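PDB 3NGW: molybdopterin-guanine dinucleotide biosynthesis protein A (MobA) from Archaeoglobus fulgidus, which probably transfers a nucleotide, as a GTP-binding nucleotidyltransferase of the MobA family, in molybdenum cofactor biosynthesis. Local coordinates for residues L104-E109 against L126-Y130; W31-Y36 against I91-V96; E61-D65 against H77-H82; S133-L138 against P152-L156. All coordinates share one frame; numbering follows the deposited sequence.

Interaction 1. Residues L104-E109 against L126-Y130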
loop_
_atom_site.group_PDB
_atom_site.type_symbol
_atom_site.label_atom_id
_atom_site.label_comp_id
_atom_site.label_asym_id
_atom_site.label_seq_id
_atom_site.Cartn_x
_atom_site.Cartn_y
_atom_site.Cartn_z
ATOM N N LEU A 104 -10.720 7.626 1.875
ATOM C CA LEU A 104 -9.416 8.189 2.206
ATOM C C LEU A 104 -8.920 9.190 1.165
ATOM O O LEU A 104 -8.422 10.260 1.520
ATOM C CB LEU A 104 -8.384 7.067 2.385
ATOM C CG LEU A 104 -8.578 6.186 3.626
ATOM C CD1 LEU A 104 -7.513 5.100 3.687
ATOM C CD2 LEU A 104 -8.516 7.068 4.879
ATOM N N TYR A 105 -9.061 8.845 -0.113
ATOM C CA TYR A 105 -8.619 9.711 -1.205
ATOM C C TYR A 105 -9.383 11.024 -1.229
ATOM O O TYR A 105 -8.792 12.108 -1.265
ATOM C CB TYR A 105 -8.809 9.020 -2.551
ATOM C CG TYR A 105 -8.099 9.719 -3.679
ATOM C CD1 TYR A 105 -6.713 9.695 -3.766
ATOM C CD2 TYR A 105 -8.811 10.414 -4.658
ATOM C CE1 TYR A 105 -6.045 10.343 -4.800
ATOM C CE2 TYR A 105 -8.153 11.071 -5.704
ATOM C CZ TYR A 105 -6.767 11.030 -5.767
ATOM O OH TYR A 105 -6.089 11.668 -6.785
ATOM N N LYS A 106 -10.705 10.918 -1.219
ATOM C CA LYS A 106 -11.574 12.089 -1.248
ATOM C C LYS A 106 -11.264 12.991 -0.059
ATOM O O LYS A 106 -11.008 14.182 -0.224
ATOM C CB LYS A 106 -13.041 11.645 -1.206
ATOM C CG LYS A 106 -14.037 12.762 -1.445
ATOM C CD LYS A 106 -15.467 12.282 -1.217
ATOM C CE LYS A 106 -15.726 11.985 0.265
ATOM N NZ LYS A 106 -17.146 11.598 0.532
ATOM N N GLU A 107 -11.282 12.412 1.139
ATOM C CA GLU A 107 -11.006 13.167 2.351
ATOM C C GLU A 107 -9.602 13.740 2.329
ATOM O O GLU A 107 -9.369 14.858 2.788
ATOM C CB GLU A 107 -11.176 12.285 3.588
ATOM C CG GLU A 107 -12.622 12.087 4.014
ATOM C CD GLU A 107 -13.315 13.403 4.338
ATOM O OE1 GLU A 107 -12.862 14.108 5.263
ATOM O OE2 GLU A 107 -14.311 13.728 3.660
ATOM N N GLY A 108 -8.667 12.969 1.790
ATOM C CA GLY A 108 -7.297 13.426 1.725
ATOM C C GLY A 108 -7.166 14.633 0.823
ATOM O O GLY A 108 -6.555 15.633 1.203
ATOM N N GLU A 109 -7.740 14.536 -0.374
ATOM C CA GLU A 109 -7.687 15.620 -1.354
ATOM C C GLU A 109 -8.327 16.902 -0.833
ATOM O O GLU A 109 -7.734 17.973 -0.918
ATOM C CB GLU A 109 -8.382 15.206 -2.659
ATOM C CG GLU A 109 -7.625 14.187 -3.500
ATOM C CD GLU A 109 -6.610 14.813 -4.458
ATOM O OE1 GLU A 109 -7.025 15.407 -5.478
ATOM O OE2 GLU A 109 -5.392 14.716 -4.196
ATOM N N LEU A 126 0.836 2.332 5.305
ATOM C CA LEU A 126 0.724 1.612 4.047
ATOM C C LEU A 126 -0.719 1.420 3.592
ATOM O O LEU A 126 -1.026 0.546 2.785
ATOM C CB LEU A 126 1.452 0.268 4.145
ATOM C CG LEU A 126 2.941 0.432 4.443
ATOM C CD1 LEU A 126 3.654 -0.889 4.291
ATOM C CD2 LEU A 126 3.536 1.463 3.488
ATOM N N LEU A 127 -1.603 2.257 4.115
ATOM C CA LEU A 127 -3.008 2.226 3.747
ATOM C C LEU A 127 -3.501 3.639 4.030
ATOM O O LEU A 127 -4.307 3.869 4.933
ATOM C CB LEU A 127 -3.758 1.193 4.589
ATOM C CG LEU A 127 -5.062 0.620 4.021
ATOM C CD1 LEU A 127 -6.229 1.499 4.348
ATOM C CD2 LEU A 127 -4.914 0.450 2.518
ATOM N N ALA A 128 -2.981 4.588 3.252
ATOM C CA ALA A 128 -3.330 5.998 3.409
ATOM C C ALA A 128 -3.150 6.838 2.144
ATOM O O ALA A 128 -2.608 6.385 1.139
ATOM C CB ALA A 128 -2.508 6.601 4.537
ATOM N N TYR A 129 -3.619 8.078 2.231
ATOM C CA TYR A 129 -3.537 9.047 1.151
ATOM C C TYR A 129 -2.248 9.866 1.263
ATOM O O TYR A 129 -1.867 10.301 2.354
ATOM C CB TYR A 129 -4.743 9.990 1.224
ATOM C CG TYR A 129 -4.587 11.249 0.402
ATOM C CD1 TYR A 129 -4.877 11.267 -0.966
ATOM C CD2 TYR A 129 -4.069 12.408 0.977
ATOM C CE1 TYR A 129 -4.643 12.419 -1.737
ATOM C CE2 TYR A 129 -3.833 13.547 0.218
ATOM C CZ TYR A 129 -4.118 13.546 -1.129
ATOM O OH TYR A 129 -3.844 14.685 -1.848
ATOM N N TYR A 130 -1.574 10.058 0.134
ATOM C CA TYR A 130 -0.351 10.855 0.085
ATOM C C TYR A 130 -0.495 11.808 -1.097
ATOM O O TYR A 130 -0.920 11.401 -2.177
ATOM C CB TYR A 130 0.906 9.977 -0.117
ATOM C CG TYR A 130 1.289 9.099 1.070
ATOM C CD1 TYR A 130 0.713 7.842 1.259
ATOM C CD2 TYR A 130 2.199 9.548 2.031
ATOM C CE1 TYR A 130 1.029 7.058 2.378
ATOM C CE2 TYR A 130 2.513 8.772 3.150
ATOM C CZ TYR A 130 1.924 7.535 3.316
ATOM O OH TYR A 130 2.213 6.790 4.437
#
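The ring of Y129 lies across one turn of helix 98-111, with CA of G108 over one of its faces. This CH-pi contact puts G108 CA 3.8 Å from the ring centroid, 23° off the normal; since G108 has no side chain, the ring settles on the helix backbone, and a CB there would run into Y129 CG. At its CD1 edge Y129 turns toward the face of Y105 in an offset edge-to-face pair, centroids 5.7 Å apart and planes at 71°. With CG anti to the backbone N (chi1 164°), Y129 sends its phenol end past the helix to E109, whose chain bends at chi2 to meet it. Y129 OH donates to E109 OE2 at 2.8 Å, on the anti side of the carboxylate and somewhat out of its plane. S85 OG is a second partner of the same oxygen. L104 crosses L127 at about a right angle, CD1 to CD1 3.9 Å, and L104 CD1 also rests 3.7 Å from L127 O. Helix 98-111 thus packs on strand 129-130, antiparallel between strands 86-90 and 115-119: helix-on-sheet packing in an alpha/beta nucleotidyltransferase domain of the GT-A clan.

Interaction 2. Residues W31-Y36 against I91-V96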
loop_
_atom_site.group_PDB
_atom_site.type_symbol
_atom_site.label_atom_id
_atom_site.label_comp_id
_atom_site.label_asym_id
_atom_site.label_seq_id
_atom_site.Cartn_x
_atom_site.Cartn_y
_atom_site.Cartn_z
ATOM N N TRP A 31 -4.891 -11.276 -6.335
ATOM C CA TRP A 31 -5.914 -10.717 -5.469
ATOM C C TRP A 31 -5.995 -9.202 -5.633
ATOM O O TRP A 31 -7.075 -8.659 -5.851
ATOM C CB TRP A 31 -5.608 -11.027 -4.009
ATOM C CG TRP A 31 -6.298 -12.233 -3.475
ATOM C CD1 TRP A 31 -5.950 -13.545 -3.664
ATOM C CD2 TRP A 31 -7.463 -12.241 -2.641
ATOM N NE1 TRP A 31 -6.831 -14.370 -2.995
ATOM C CE2 TRP A 31 -7.768 -13.597 -2.365
ATOM C CE3 TRP A 31 -8.283 -11.236 -2.107
ATOM C CZ2 TRP A 31 -8.858 -13.967 -1.565
ATOM C CZ3 TRP A 31 -9.369 -11.607 -1.311
ATOM C CH2 TRP A 31 -9.647 -12.962 -1.054
ATOM N N VAL A 32 -4.853 -8.522 -5.514
ATOM C CA VAL A 32 -4.814 -7.066 -5.636
ATOM C C VAL A 32 -4.992 -6.604 -7.081
ATOM O O VAL A 32 -5.506 -5.518 -7.330
ATOM C CB VAL A 32 -3.498 -6.475 -5.029
ATOM C CG1 VAL A 32 -3.440 -6.792 -3.538
ATOM C CG2 VAL A 32 -2.271 -7.037 -5.736
ATOM N N LEU A 33 -4.580 -7.438 -8.027
ATOM C CA LEU A 33 -4.731 -7.131 -9.439
ATOM C C LEU A 33 -6.225 -6.949 -9.704
ATOM O O LEU A 33 -6.649 -5.912 -10.213
ATOM C CB LEU A 33 -4.168 -8.282 -10.275
ATOM C CG LEU A 33 -3.044 -8.045 -11.293
ATOM C CD1 LEU A 33 -2.182 -6.869 -10.911
ATOM C CD2 LEU A 33 -2.196 -9.318 -11.399
ATOM N N GLU A 34 -7.020 -7.952 -9.329
ATOM C CA GLU A 34 -8.478 -7.916 -9.494
ATOM C C GLU A 34 -9.132 -6.764 -8.759
ATOM O O GLU A 34 -9.948 -6.041 -9.321
ATOM C CB GLU A 34 -9.118 -9.197 -8.949
ATOM C CG GLU A 34 -9.023 -10.401 -9.834
ATOM C CD GLU A 34 -9.563 -11.661 -9.158
ATOM O OE1 GLU A 34 -10.602 -11.579 -8.467
ATOM O OE2 GLU A 34 -8.953 -12.734 -9.340
ATOM N N LYS A 35 -8.777 -6.625 -7.485
ATOM C CA LYS A 35 -9.351 -5.600 -6.615
ATOM C C LYS A 35 -9.140 -4.144 -7.045
ATOM O O LYS A 35 -10.032 -3.316 -6.871
ATOM C CB LYS A 35 -8.823 -5.797 -5.185
ATOM C CG LYS A 35 -9.291 -4.741 -4.194
ATOM C CD LYS A 35 -8.628 -4.876 -2.829
ATOM C CE LYS A 35 -9.219 -5.998 -1.990
ATOM N NZ LYS A 35 -8.891 -7.327 -2.544
ATOM N N TYR A 36 -7.984 -3.846 -7.629
ATOM C CA TYR A 36 -7.646 -2.487 -8.022
ATOM C C TYR A 36 -7.661 -2.204 -9.515
ATOM O O TYR A 36 -7.368 -1.079 -9.932
ATOM C CB TYR A 36 -6.261 -2.130 -7.461
ATOM C CG TYR A 36 -6.156 -2.260 -5.954
ATOM C CD1 TYR A 36 -6.875 -1.411 -5.105
ATOM C CD2 TYR A 36 -5.374 -3.258 -5.380
ATOM C CE1 TYR A 36 -6.818 -1.560 -3.714
ATOM C CE2 TYR A 36 -5.311 -3.420 -3.998
ATOM C CZ TYR A 36 -6.037 -2.570 -3.172
ATOM O OH TYR A 36 -5.992 -2.751 -1.809
ATOM N N ILE A 91 0.289 -4.870 -0.601
ATOM C CA ILE A 91 -0.203 -6.174 -0.996
ATOM C C ILE A 91 -0.427 -7.022 0.251
ATOM O O ILE A 91 -1.184 -7.986 0.217
ATOM C CB ILE A 91 0.819 -6.886 -1.898
ATOM C CG1 ILE A 91 0.203 -8.145 -2.494
ATOM C CG2 ILE A 91 2.052 -7.255 -1.086
ATOM C CD1 ILE A 91 1.034 -8.765 -3.609
ATOM N N ASP A 92 0.238 -6.653 1.345
ATOM C CA ASP A 92 0.128 -7.373 2.608
ATOM C C ASP A 92 -1.295 -7.351 3.152
ATOM O O ASP A 92 -1.649 -8.154 4.014
ATOM C CB ASP A 92 1.072 -6.775 3.656
ATOM C CG ASP A 92 2.512 -6.697 3.177
ATOM O OD1 ASP A 92 2.781 -5.989 2.178
ATOM O OD2 ASP A 92 3.384 -7.337 3.803
HETATM N N MSE A 93 -2.105 -6.422 2.659
HETATM C CA MSE A 93 -3.499 -6.304 3.079
HETATM C C MSE A 93 -4.379 -6.675 1.878
HETATM O O MSE A 93 -4.749 -5.814 1.082
HETATM C CB MSE A 93 -3.776 -4.865 3.536
HETATM C CG MSE A 93 -3.099 -4.501 4.852
HETATM SE SE MSE A 93 -3.156 -2.616 5.327
HETATM C CE MSE A 93 -1.368 -2.104 4.771
ATOM N N PRO A 94 -4.718 -7.965 1.731
ATOM C CA PRO A 94 -5.544 -8.440 0.618
ATOM C C PRO A 94 -7.049 -8.237 0.756
ATOM O O PRO A 94 -7.783 -8.440 -0.209
ATOM C CB PRO A 94 -5.197 -9.914 0.557
ATOM C CG PRO A 94 -5.133 -10.247 2.006
ATOM C CD PRO A 94 -4.283 -9.104 2.557
ATOM N N PHE A 95 -7.508 -7.846 1.941
ATOM C CA PHE A 95 -8.937 -7.652 2.166
ATOM C C PHE A 95 -9.376 -6.202 2.185
ATOM O O PHE A 95 -10.486 -5.905 2.622
ATOM C CB PHE A 95 -9.350 -8.314 3.479
ATOM C CG PHE A 95 -8.986 -9.758 3.557
ATOM C CD1 PHE A 95 -9.378 -10.637 2.552
ATOM C CD2 PHE A 95 -8.232 -10.239 4.620
ATOM C CE1 PHE A 95 -9.032 -11.982 2.605
ATOM C CE2 PHE A 95 -7.880 -11.579 4.687
ATOM C CZ PHE A 95 -8.278 -12.454 3.673
ATOM N N VAL A 96 -8.519 -5.303 1.711
ATOM C CA VAL A 96 -8.858 -3.891 1.700
ATOM C C VAL A 96 -10.151 -3.633 0.956
ATOM O O VAL A 96 -10.391 -4.202 -0.106
ATOM C CB VAL A 96 -7.759 -3.045 1.052
ATOM C CG1 VAL A 96 -8.264 -1.624 0.852
ATOM C CG2 VAL A 96 -6.517 -3.043 1.934
HETATM O O HOH W 1 -4.091 -4.051 -0.635
#
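K35 leaves the helix with CG anti to the backbone N (chi1 177°), then bends at chi3 and chi4, which carries its ammonium back to the loop and to the edge of the W31 ring. There K35 NZ donates to P94 O at 2.8 Å, tilted 35° from the carbonyl plane. With K35 cut back to an alanine, P94 O is likely to lose its charged donor, and the loop a tie to the helix. W31 adds an aromatic contact: F95 points its edge at the face of the indole six-membered ring, planes at 85°, with F95 CE1 3.8 Å from W31 CH2. The other end of the indole is anchored away from the loop, W31 NE1 bonding to L23 O. Further along the helix, K35 CG sits over the centre of the Y36 ring, and Y36 OH rests 3.4 Å from V96 CB. Y36 OH donates to a water 2.6 Å away, which in turn donates to M93 O (selenomethionine), so a bridge joins the phenol to the loop backbone. One turn earlier in the helix, V32 CG1 meets I91 CG1 at 4.0 Å, the two side chains crossing at about a right angle. W31 and F95 both touch C192, disulfide-bonded to C24, so this is where helix 28-36, the loop after strand 86-90 and the C-terminal helix 182-194 of the GT-A-type fold meet.

Interaction 3. Residues E61-D65 against H77-H82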
loop_
_atom_site.group_PDB
_atom_site.type_symbol
_atom_site.label_atom_id
_atom_site.label_comp_id
_atom_site.label_asym_id
_atom_site.label_seq_id
_atom_site.Cartn_x
_atom_site.Cartn_y
_atom_site.Cartn_z
ATOM N N GLU A 61 0.206 -1.896 -15.035
ATOM C CA GLU A 61 1.284 -0.923 -14.974
ATOM C C GLU A 61 2.215 -1.198 -13.778
ATOM O O GLU A 61 1.848 -0.951 -12.631
ATOM C CB GLU A 61 0.665 0.479 -14.878
ATOM C CG GLU A 61 1.648 1.643 -14.784
ATOM C CD GLU A 61 1.856 2.366 -16.111
ATOM O OE1 GLU A 61 2.273 1.710 -17.085
ATOM O OE2 GLU A 61 1.607 3.591 -16.171
ATOM N N PHE A 62 3.407 -1.727 -14.048
ATOM C CA PHE A 62 4.374 -2.011 -12.992
ATOM C C PHE A 62 5.508 -1.012 -13.032
ATOM O O PHE A 62 6.202 -0.889 -14.038
ATOM C CB PHE A 62 4.950 -3.422 -13.124
ATOM C CG PHE A 62 3.940 -4.503 -12.939
ATOM C CD1 PHE A 62 3.416 -5.172 -14.043
ATOM C CD2 PHE A 62 3.474 -4.825 -11.672
ATOM C CE1 PHE A 62 2.447 -6.156 -13.895
ATOM C CE2 PHE A 62 2.502 -5.808 -11.508
ATOM C CZ PHE A 62 1.980 -6.475 -12.631
ATOM N N ILE A 63 5.697 -0.302 -11.928
ATOM C CA ILE A 63 6.746 0.702 -11.843
ATOM C C ILE A 63 7.714 0.394 -10.689
ATOM O O ILE A 63 7.505 -0.551 -9.926
ATOM C CB ILE A 63 6.115 2.110 -11.666
ATOM C CG1 ILE A 63 5.338 2.189 -10.346
ATOM C CG2 ILE A 63 5.153 2.383 -12.821
ATOM C CD1 ILE A 63 4.835 3.582 -10.013
ATOM N N TRP A 64 8.767 1.196 -10.567
ATOM C CA TRP A 64 9.764 1.003 -9.527
ATOM C C TRP A 64 10.484 2.327 -9.272
ATOM O O TRP A 64 10.407 3.236 -10.099
ATOM C CB TRP A 64 10.758 -0.074 -9.972
ATOM C CG TRP A 64 11.536 0.294 -11.214
ATOM C CD1 TRP A 64 12.705 1.003 -11.271
ATOM C CD2 TRP A 64 11.175 0.014 -12.575
ATOM N NE1 TRP A 64 13.094 1.180 -12.580
ATOM C CE2 TRP A 64 12.172 0.580 -13.399
ATOM C CE3 TRP A 64 10.108 -0.664 -13.177
ATOM C CZ2 TRP A 64 12.136 0.498 -14.788
ATOM C CZ3 TRP A 64 10.068 -0.749 -14.565
ATOM C CH2 TRP A 64 11.081 -0.170 -15.356
ATOM N N ASP A 65 11.164 2.442 -8.129
ATOM C CA ASP A 65 11.901 3.662 -7.787
ATOM C C ASP A 65 13.066 3.834 -8.762
ATOM O O ASP A 65 13.969 2.997 -8.813
ATOM C CB ASP A 65 12.438 3.585 -6.356
ATOM C CG ASP A 65 12.959 4.930 -5.850
ATOM O OD1 ASP A 65 12.136 5.846 -5.621
ATOM O OD2 ASP A 65 14.188 5.077 -5.686
ATOM N N HIS A 77 7.228 7.043 -2.638
ATOM C CA HIS A 77 7.897 8.115 -3.367
ATOM C C HIS A 77 7.812 7.865 -4.868
ATOM O O HIS A 77 7.505 8.771 -5.638
ATOM C CB HIS A 77 9.370 8.201 -2.937
ATOM C CG HIS A 77 10.194 9.143 -3.762
ATOM N ND1 HIS A 77 11.009 8.717 -4.789
ATOM C CD2 HIS A 77 10.313 10.494 -3.722
ATOM C CE1 HIS A 77 11.595 9.763 -5.347
ATOM N NE2 HIS A 77 11.189 10.853 -4.719
ATOM N N ALA A 78 8.086 6.628 -5.268
ATOM C CA ALA A 78 8.039 6.251 -6.671
ATOM C C ALA A 78 6.664 6.542 -7.263
ATOM O O ALA A 78 6.553 7.083 -8.367
ATOM C CB ALA A 78 8.372 4.766 -6.826
ATOM N N ALA A 79 5.614 6.175 -6.539
ATOM C CA ALA A 79 4.256 6.418 -7.023
ATOM C C ALA A 79 3.978 7.918 -7.137
ATOM O O ALA A 79 3.380 8.365 -8.107
ATOM C CB ALA A 79 3.232 5.755 -6.090
ATOM N N LEU A 80 4.404 8.698 -6.150
ATOM C CA LEU A 80 4.176 10.131 -6.215
ATOM C C LEU A 80 4.886 10.754 -7.412
ATOM O O LEU A 80 4.336 11.639 -8.073
ATOM C CB LEU A 80 4.627 10.812 -4.924
ATOM C CG LEU A 80 3.814 10.375 -3.701
ATOM C CD1 LEU A 80 4.341 11.078 -2.478
ATOM C CD2 LEU A 80 2.335 10.686 -3.901
ATOM N N ARG A 81 6.101 10.288 -7.704
ATOM C CA ARG A 81 6.862 10.816 -8.839
ATOM C C ARG A 81 6.285 10.332 -10.172
ATOM O O ARG A 81 6.512 10.943 -11.213
ATOM C CB ARG A 81 8.338 10.400 -8.745
ATOM C CG ARG A 81 9.085 10.948 -7.542
ATOM C CD ARG A 81 9.069 12.466 -7.494
ATOM N NE ARG A 81 9.892 12.985 -6.398
ATOM C CZ ARG A 81 9.823 14.228 -5.925
ATOM N NH1 ARG A 81 8.965 15.100 -6.443
ATOM N NH2 ARG A 81 10.615 14.606 -4.934
ATOM N N HIS A 82 5.537 9.238 -10.132
ATOM C CA HIS A 82 4.935 8.679 -11.335
ATOM C C HIS A 82 3.668 9.394 -11.792
ATOM O O HIS A 82 3.560 9.779 -12.953
ATOM C CB HIS A 82 4.613 7.201 -11.130
ATOM C CG HIS A 82 3.946 6.570 -12.308
ATOM N ND1 HIS A 82 4.594 6.374 -13.512
ATOM C CD2 HIS A 82 2.676 6.147 -12.494
ATOM C CE1 HIS A 82 3.749 5.861 -14.384
ATOM N NE2 HIS A 82 2.576 5.712 -13.791
HETATM O O HOH W 2 0.170 5.670 -15.094
#
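E61 meets H82 from the opposite direction: its OE2 lies at the imidazole edge, the carboxylate turned 82° from the ring plane. The direct bond from H82 NE2 to E61 OE2 is weak, 3.3 Å with an angle of 127° at the hydrogen, but a water 2.7 Å from E61 OE2 also bonds to H82 NE2. I63 CG2 stands over one face of the same ring, 4.1 Å from the H82 centroid and 13° off the normal, while I63 CD1 reaches H82 CB at 3.8 Å. Past W64, D65 CA rests 3.8 Å from A78 CB. CG of D65 is anti to the backbone N, which turns OD1 to H77; D65 OD1 accepts from H77 ND1 at 3.2 Å, fairly straight and near the imidazole plane. D65 OD2 accepts a hydrogen bond from the backbone N of G69. Replacing D65 by an alanine is likely to leave H77 ND1 and the G69 backbone N without their acceptor and the H77 ring freer to turn. Strand 62-63 is the outermost on its side of the sheet, beside strand 40-44; helix 72-83 packs against it, while F62 and W64 touch helix 48-55 and H77 reaches helix 135-143.

Interaction 4. Residues S133-L138 against P152-L156. With CA (calcium ion), chain B.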
loop_
_atom_site.group_PDB
_atom_site.type_symbol
_atom_site.label_atom_id
_atom_site.label_comp_id
_atom_site.label_asym_id
_atom_site.label_seq_id
_atom_site.Cartn_x
_atom_site.Cartn_y
_atom_site.Cartn_z
ATOM N N SER A 133 2.910 16.793 -2.682
ATOM C CA SER A 133 3.663 17.712 -1.834
ATOM C C SER A 133 4.482 17.024 -0.738
ATOM O O SER A 133 5.362 17.645 -0.136
ATOM C CB SER A 133 2.707 18.729 -1.218
ATOM O OG SER A 133 1.606 18.092 -0.584
ATOM N N ALA A 134 4.195 15.744 -0.511
ATOM C CA ALA A 134 4.884 14.937 0.487
ATOM C C ALA A 134 6.107 14.214 -0.083
ATOM O O ALA A 134 6.921 13.687 0.666
ATOM C CB ALA A 134 3.917 13.919 1.062
ATOM N N ALA A 135 6.237 14.198 -1.405
ATOM C CA ALA A 135 7.345 13.504 -2.063
ATOM C C ALA A 135 8.771 13.947 -1.713
ATOM O O ALA A 135 9.664 13.107 -1.609
ATOM C CB ALA A 135 7.158 13.548 -3.574
ATOM N N ASP A 136 8.997 15.245 -1.545
ATOM C CA ASP A 136 10.335 15.724 -1.230
ATOM C C ASP A 136 10.862 15.198 0.090
ATOM O O ASP A 136 11.999 14.746 0.170
ATOM C CB ASP A 136 10.380 17.253 -1.207
ATOM C CG ASP A 136 10.168 17.863 -2.573
ATOM O OD1 ASP A 136 10.715 17.319 -3.556
ATOM O OD2 ASP A 136 9.460 18.891 -2.664
ATOM N N GLU A 137 10.040 15.273 1.129
ATOM C CA GLU A 137 10.455 14.799 2.439
ATOM C C GLU A 137 10.711 13.288 2.416
ATOM O O GLU A 137 11.618 12.792 3.093
ATOM C CB GLU A 137 9.399 15.153 3.489
ATOM C CG GLU A 137 9.999 15.645 4.793
ATOM C CD GLU A 137 11.050 16.728 4.579
ATOM O OE1 GLU A 137 10.720 17.781 3.980
ATOM O OE2 GLU A 137 12.207 16.516 5.005
ATOM N N LEU A 138 9.922 12.560 1.631
ATOM C CA LEU A 138 10.091 11.116 1.514
ATOM C C LEU A 138 11.382 10.806 0.775
ATOM O O LEU A 138 12.105 9.880 1.133
ATOM C CB LEU A 138 8.908 10.483 0.767
ATOM C CG LEU A 138 7.548 10.514 1.474
ATOM C CD1 LEU A 138 6.509 9.764 0.642
ATOM C CD2 LEU A 138 7.677 9.866 2.843
ATOM N N PRO A 152 10.112 11.044 8.213
ATOM C CA PRO A 152 9.752 12.131 7.299
ATOM C C PRO A 152 8.325 12.649 7.499
ATOM O O PRO A 152 8.026 13.803 7.182
ATOM C CB PRO A 152 9.994 11.522 5.917
ATOM C CG PRO A 152 9.863 10.050 6.147
ATOM C CD PRO A 152 10.480 9.819 7.477
ATOM N N LEU A 153 7.452 11.809 8.048
ATOM C CA LEU A 153 6.072 12.221 8.288
ATOM C C LEU A 153 5.990 13.336 9.332
ATOM O O LEU A 153 5.052 14.135 9.327
ATOM C CB LEU A 153 5.220 11.025 8.732
ATOM C CG LEU A 153 4.900 10.019 7.620
ATOM C CD1 LEU A 153 4.075 8.871 8.159
ATOM C CD2 LEU A 153 4.165 10.741 6.497
ATOM N N GLU A 154 6.975 13.389 10.225
ATOM C CA GLU A 154 6.999 14.412 11.263
ATOM C C GLU A 154 7.319 15.782 10.690
ATOM O O GLU A 154 6.955 16.803 11.271
ATOM C CB GLU A 154 8.013 14.043 12.347
ATOM C CG GLU A 154 7.488 13.028 13.354
ATOM C CD GLU A 154 8.562 12.529 14.302
ATOM O OE1 GLU A 154 8.212 11.830 15.282
ATOM O OE2 GLU A 154 9.755 12.828 14.060
ATOM N N ARG A 155 7.995 15.801 9.545
ATOM C CA ARG A 155 8.344 17.053 8.883
ATOM C C ARG A 155 7.286 17.480 7.861
ATOM O O ARG A 155 7.481 18.449 7.130
ATOM C CB ARG A 155 9.693 16.923 8.175
ATOM C CG ARG A 155 10.914 17.112 9.057
ATOM C CD ARG A 155 12.161 17.161 8.184
ATOM N NE ARG A 155 13.282 17.874 8.793
ATOM C CZ ARG A 155 13.941 17.469 9.876
ATOM N NH1 ARG A 155 13.592 16.344 10.488
ATOM N NH2 ARG A 155 14.959 18.186 10.339
ATOM N N LEU A 156 6.167 16.761 7.818
ATOM C CA LEU A 156 5.089 17.065 6.878
ATOM C C LEU A 156 3.776 17.360 7.591
ATOM O O LEU A 156 3.601 17.010 8.754
ATOM C CB LEU A 156 4.873 15.882 5.927
ATOM C CG LEU A 156 6.037 15.472 5.027
ATOM C CD1 LEU A 156 5.723 14.148 4.353
ATOM C CD2 LEU A 156 6.301 16.557 4.001
HETATM CA CA CA B . 10.172 19.614 -5.285
HETATM O O HOH W 3 8.128 17.627 -5.612
HETATM O O HOH W 4 12.924 19.261 -5.157
HETATM O O HOH W 5 10.624 17.563 -6.800
#
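Two backbone approaches set the contact, E137 to P152 with CA atoms 5.6 Å apart and A134 to L156 at 6.7 Å, as the 3-10 turn and first turn of helix 135-143 meet the end of helix 150-154 and the residues just after it. E137 lies between P152, R155 and L156. Its CB touches L156 CD2 at 3.4 Å, and its CG lies 3.6 Å from R155 CB. The chain bends at chi2 (49°), which carries the carboxylate across the arginine chain, carboxylate and guanidinium planes 29° apart: E137 OE2 comes to 3.2 Å from R155 CD, whereas R155 NE stays 4.2 Å from it, beyond a salt bridge. The firmer charge partner of E137 is R140, which pairs with its other carboxylate oxygen. Two further contacts are apolar, A134 CB to L156 CD1 at 3.8 Å and L138 CD2 to P152 CG at 4.0 Å. D136, on a different side of the helix, binds a calcium ion through OD2, with three waters. Between the segments, then, the joint rests on aliphatic surfaces, including the methylenes of E137 and R155, to which the opposite charges would probably add some long-range attraction.

From the N terminus, helix 28-36 is met 55 residues later by the loop after strand 86-90; interaction 2 closes this long loop, and interaction 3, joining edge strand 62-63 to helix 72-83, is nested inside it. Interactions 1 and 4 follow in series, one returning strand 129-130 to helix 98-111, the other folding helix 150-154 onto helix 135-143. None cross. Neighbouring contacts touch: L127 packs on M93 and V96 between interactions 1 and 2, Y130 meets L80 of interaction 3 and L153 of interaction 4, and the R81-D136 salt bridge joins interactions 3 and 4. Interactions 2 and 4 lie on opposite sides of the chain's centre, their centres about 26 Å apart.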